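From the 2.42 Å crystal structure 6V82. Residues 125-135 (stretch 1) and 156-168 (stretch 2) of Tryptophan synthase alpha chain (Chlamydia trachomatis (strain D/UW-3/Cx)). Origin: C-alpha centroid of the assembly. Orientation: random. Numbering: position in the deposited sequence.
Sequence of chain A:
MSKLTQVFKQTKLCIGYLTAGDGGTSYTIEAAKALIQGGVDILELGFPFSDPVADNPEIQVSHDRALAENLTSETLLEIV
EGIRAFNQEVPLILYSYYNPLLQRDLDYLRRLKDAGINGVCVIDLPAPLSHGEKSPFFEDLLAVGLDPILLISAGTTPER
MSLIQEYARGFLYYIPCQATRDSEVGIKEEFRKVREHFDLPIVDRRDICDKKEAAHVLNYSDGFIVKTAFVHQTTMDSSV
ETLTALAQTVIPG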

# COMPACT_ATOMS: atom_id res chain seq x y z
N LEU A 125 15.79 -13.91 36.58
CA LEU A 125 15.40 -13.24 37.82
C LEU A 125 16.64 -12.67 38.49
O LEU A 125 17.28 -13.35 39.29
N PRO A 126 17.01 -11.43 38.19
CA PRO A 126 18.18 -10.84 38.85
C PRO A 126 17.88 -10.47 40.31
O PRO A 126 16.74 -10.19 40.69
N ALA A 127 18.94 -10.49 41.12
CA ALA A 127 18.84 -10.02 42.50
C ALA A 127 18.33 -8.59 42.51
O ALA A 127 18.63 -7.82 41.59
N PRO A 128 17.56 -8.20 43.52
CA PRO A 128 16.95 -6.87 43.49
C PRO A 128 18.00 -5.77 43.48
O PRO A 128 19.11 -5.93 44.00
N LEU A 129 17.64 -4.64 42.86
CA LEU A 129 18.61 -3.57 42.68
C LEU A 129 18.75 -2.71 43.93
O LEU A 129 19.87 -2.39 44.35
N SER A 130 17.63 -2.32 44.56
CA SER A 130 17.72 -1.50 45.76
C SER A 130 18.20 -2.33 46.94
O SER A 130 17.82 -3.49 47.11
N HIS A 131 19.04 -1.72 47.78
CA HIS A 131 19.55 -2.42 48.95
C HIS A 131 18.42 -2.86 49.87
O HIS A 131 18.55 -3.86 50.59
N GLY A 132 17.30 -2.14 49.87
CA GLY A 132 16.17 -2.50 50.69
C GLY A 132 15.29 -3.56 50.07
O GLY A 132 15.01 -4.59 50.70
N GLU A 133 14.86 -3.32 48.83
CA GLU A 133 13.90 -4.20 48.15
C GLU A 133 14.31 -5.67 48.25
O GLU A 133 15.45 -6.03 47.98
N LYS A 134 13.36 -6.51 48.66
CA LYS A 134 13.59 -7.94 48.81
C LYS A 134 13.05 -8.69 47.60
O LYS A 134 12.30 -8.16 46.77
N SER A 135 13.45 -9.96 47.49
CA SER A 135 13.01 -10.82 46.40
C SER A 135 12.12 -11.90 46.96
O SER A 135 12.61 -12.78 47.68
N THR A 156 29.02 -5.80 37.51
CA THR A 156 28.02 -5.85 38.56
C THR A 156 28.13 -4.61 39.45
O THR A 156 29.20 -4.33 40.01
N THR A 157 27.04 -3.86 39.54
CA THR A 157 27.04 -2.66 40.35
C THR A 157 27.21 -3.04 41.82
O THR A 157 26.73 -4.10 42.25
N PRO A 158 27.91 -2.22 42.61
CA PRO A 158 28.02 -2.50 44.05
C PRO A 158 26.68 -2.73 44.73
O PRO A 158 26.61 -3.50 45.69
N GLU A 159 25.60 -2.10 44.23
CA GLU A 159 24.26 -2.31 44.76
C GLU A 159 23.84 -3.78 44.65
O GLU A 159 23.16 -4.31 45.54
N ARG A 160 24.20 -4.43 43.54
CA ARG A 160 23.97 -5.86 43.41
C ARG A 160 24.84 -6.62 44.40
O ARG A 160 24.34 -7.40 45.21
N MET A 161 26.16 -6.39 44.33
CA MET A 161 27.15 -7.04 45.18
C MET A 161 26.65 -7.25 46.60
O MET A 161 26.80 -8.34 47.17
N SER A 162 26.05 -6.21 47.18
CA SER A 162 25.41 -6.34 48.48
C SER A 162 24.26 -7.33 48.43
O SER A 162 24.27 -8.34 49.14
N LEU A 163 23.25 -7.06 47.59
CA LEU A 163 22.08 -7.93 47.58
C LEU A 163 22.38 -9.28 46.95
O LEU A 163 21.78 -10.29 47.35
N ILE A 164 23.30 -9.34 45.98
CA ILE A 164 23.71 -10.64 45.47
C ILE A 164 24.33 -11.47 46.58
O ILE A 164 24.04 -12.66 46.71
N GLN A 165 25.17 -10.85 47.41
CA GLN A 165 25.73 -11.54 48.56
C GLN A 165 24.66 -11.95 49.56
O GLN A 165 24.80 -12.98 50.24
N GLU A 166 23.58 -11.17 49.66
CA GLU A 166 22.47 -11.51 50.55
C GLU A 166 21.90 -12.88 50.23
O GLU A 166 21.75 -13.73 51.12
N TYR A 167 21.60 -13.14 48.95
CA TYR A 167 20.86 -14.34 48.57
C TYR A 167 21.73 -15.47 48.03
O TYR A 167 21.25 -16.62 47.98
N ALA A 168 22.97 -15.22 47.64
CA ALA A 168 23.78 -16.26 47.03
C ALA A 168 24.16 -17.33 48.05
O ALA A 168 24.54 -17.02 49.18

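An irregular segment can pack against a helix without pairing its backbone with it; here, helix side chains of varied reach make the contact. Residues 125-135 and 156-168 of this tryptophan synthase alpha chain illustrate the point. The helix, 158-167, is preceded by Thr157, whose OG1 accepts a weak capping bond from Arg160 N (3.3 Å); the same oxygen lies 4.0 Å from Leu129 CD1. Glu159 points toward the loop with chi1 m and chi2 p. Its CB sits 3.5 Å from Leu129 O, and its CG lies 3.2 Å from NE2 of the poorly ordered His131.

Arg160 starts sideways, but its end comes nearer, with chi1 off-well at -22° and chi2 and chi3 both m. Leu129, with chi1 t and chi2 p, places CD1 3.6 Å from Arg160 CD. Farther out, Ala127 O lies over one face of the guanidinium, 2.7 Å from Arg160 NH1; proximity alone does not make a hydrogen bond, and here the angle is poor. Pro126 CB approaches the guanidinium edge, 3.2 Å from NH1. Ser162, chi1 m, points toward the loop, yet its OG donates back to Pro158 O (3.3 Å), a bond within its own stretch.

Leu163 is buried and points in, with chi1 off-well at -98° and chi2 t. Its CD1 meets Pro128 CB at 3.5 Å and also approaches backbone oxygens, Ser130 O at 3.1 Å and Glu133 O at 3.3 Å, so one methyl group lies against three residues of the loop. Ile164, chi1 m and chi2 t, lies sideways but offers CG1 to Ala127 CB at 3.8 Å.

One turn after Leu163, Tyr167 points in with chi1 m. Its CE2 packs 3.9 Å from Pro128 CD, while its OH accepts the sole hydrogen bond between the stretches, from Ser135 N (3.2 Å, 161°).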

# COMPACT_ATOMS: atom_id res chain seq x y z
CB LEU A 125 14.67 -14.18 38.77
CG LEU A 125 14.15 -13.53 40.05
CD1 LEU A 125 13.06 -12.51 39.75
CD2 LEU A 125 13.65 -14.58 41.02
CB PRO A 126 18.46 -9.58 38.01
CG PRO A 126 17.15 -9.24 37.40
CD PRO A 126 16.45 -10.54 37.15
CB ALA A 127 20.19 -10.10 43.20
CB PRO A 128 16.10 -6.83 44.77
CG PRO A 128 15.86 -8.28 45.10
CD PRO A 128 17.12 -8.98 44.68
CB LEU A 129 18.24 -2.73 41.47
CG LEU A 129 19.32 -1.77 40.96
CD1 LEU A 129 20.71 -2.39 41.13
CD2 LEU A 129 19.07 -1.41 39.51
CB SER A 130 16.36 -0.89 46.10
OG SER A 130 16.42 -0.19 47.34
CB HIS A 131 20.53 -1.54 49.72
CG HIS A 131 21.58 -0.90 48.87
ND1 HIS A 131 21.56 0.44 48.55
CD2 HIS A 131 22.67 -1.42 48.26
CE1 HIS A 131 22.61 0.72 47.79
NE2 HIS A 131 23.30 -0.39 47.60
CB GLU A 133 13.78 -3.78 46.69
CG GLU A 133 12.92 -4.70 45.84
CD GLU A 133 13.26 -4.61 44.37
OE1 GLU A 133 12.90 -5.54 43.60
OE2 GLU A 133 13.91 -3.62 43.97
CB LYS A 134 12.94 -8.45 50.10
CG LYS A 134 13.50 -7.80 51.37
CD LYS A 134 12.77 -8.26 52.64
CE LYS A 134 13.20 -7.46 53.87
NZ LYS A 134 12.25 -7.56 55.03
CB SER A 135 14.20 -11.45 45.67
OG SER A 135 13.74 -12.50 44.84
CB THR A 156 28.17 -7.13 39.38
OG1 THR A 156 27.61 -8.23 38.64
CG2 THR A 156 27.43 -7.01 40.70
CB THR A 157 25.75 -1.84 40.14
OG1 THR A 157 24.75 -2.24 41.08
CG2 THR A 157 25.20 -2.04 38.73
CB PRO A 158 28.73 -1.25 44.60
CG PRO A 158 28.68 -0.23 43.47
CD PRO A 158 28.65 -1.02 42.21
CB GLU A 159 23.25 -1.43 44.03
CG GLU A 159 23.21 0.03 44.46
CD GLU A 159 24.49 0.77 44.14
OE1 GLU A 159 24.96 0.67 42.99
OE2 GLU A 159 25.01 1.46 45.04
CB ARG A 160 24.27 -6.33 41.99
CG ARG A 160 24.22 -5.26 40.93
CD ARG A 160 22.84 -5.16 40.41
NE ARG A 160 22.28 -6.49 40.29
CZ ARG A 160 21.04 -6.73 39.91
NH1 ARG A 160 20.61 -7.98 39.83
NH2 ARG A 160 20.23 -5.72 39.61
CB MET A 161 28.43 -6.20 45.20
CG MET A 161 29.20 -6.22 43.90
SD MET A 161 29.61 -7.91 43.44
CE MET A 161 31.35 -7.73 43.02
CB SER A 162 24.89 -4.98 48.94
OG SER A 162 25.91 -4.01 48.86
CB LEU A 163 20.91 -7.25 46.88
CG LEU A 163 19.91 -6.60 47.84
CD1 LEU A 163 18.58 -6.46 47.17
CD2 LEU A 163 19.77 -7.38 49.15
CB ILE A 164 24.68 -10.49 44.28
CG1 ILE A 164 23.98 -9.77 43.12
CG2 ILE A 164 25.15 -11.85 43.81
CD1 ILE A 164 24.74 -9.84 41.82
CB GLN A 165 26.77 -10.65 49.24
CG GLN A 165 27.49 -11.28 50.40
CD GLN A 165 28.60 -10.40 50.89
OE1 GLN A 165 29.01 -9.46 50.21
NE2 GLN A 165 29.09 -10.69 52.09
CB GLU A 166 21.39 -10.44 50.44
CG GLU A 166 20.18 -10.67 51.31
CD GLU A 166 20.26 -9.93 52.63
OE1 GLU A 166 21.38 -9.82 53.19
OE2 GLU A 166 19.21 -9.44 53.10
CB TYR A 167 19.80 -13.98 47.52
CG TYR A 167 18.74 -13.04 48.06
CD1 TYR A 167 17.88 -13.46 49.08
CD2 TYR A 167 18.59 -11.75 47.56
CE1 TYR A 167 16.91 -12.61 49.58
CE2 TYR A 167 17.62 -10.90 48.06
CZ TYR A 167 16.78 -11.34 49.07
OH TYR A 167 15.81 -10.52 49.58
CB ALA A 168 25.05 -15.67 46.40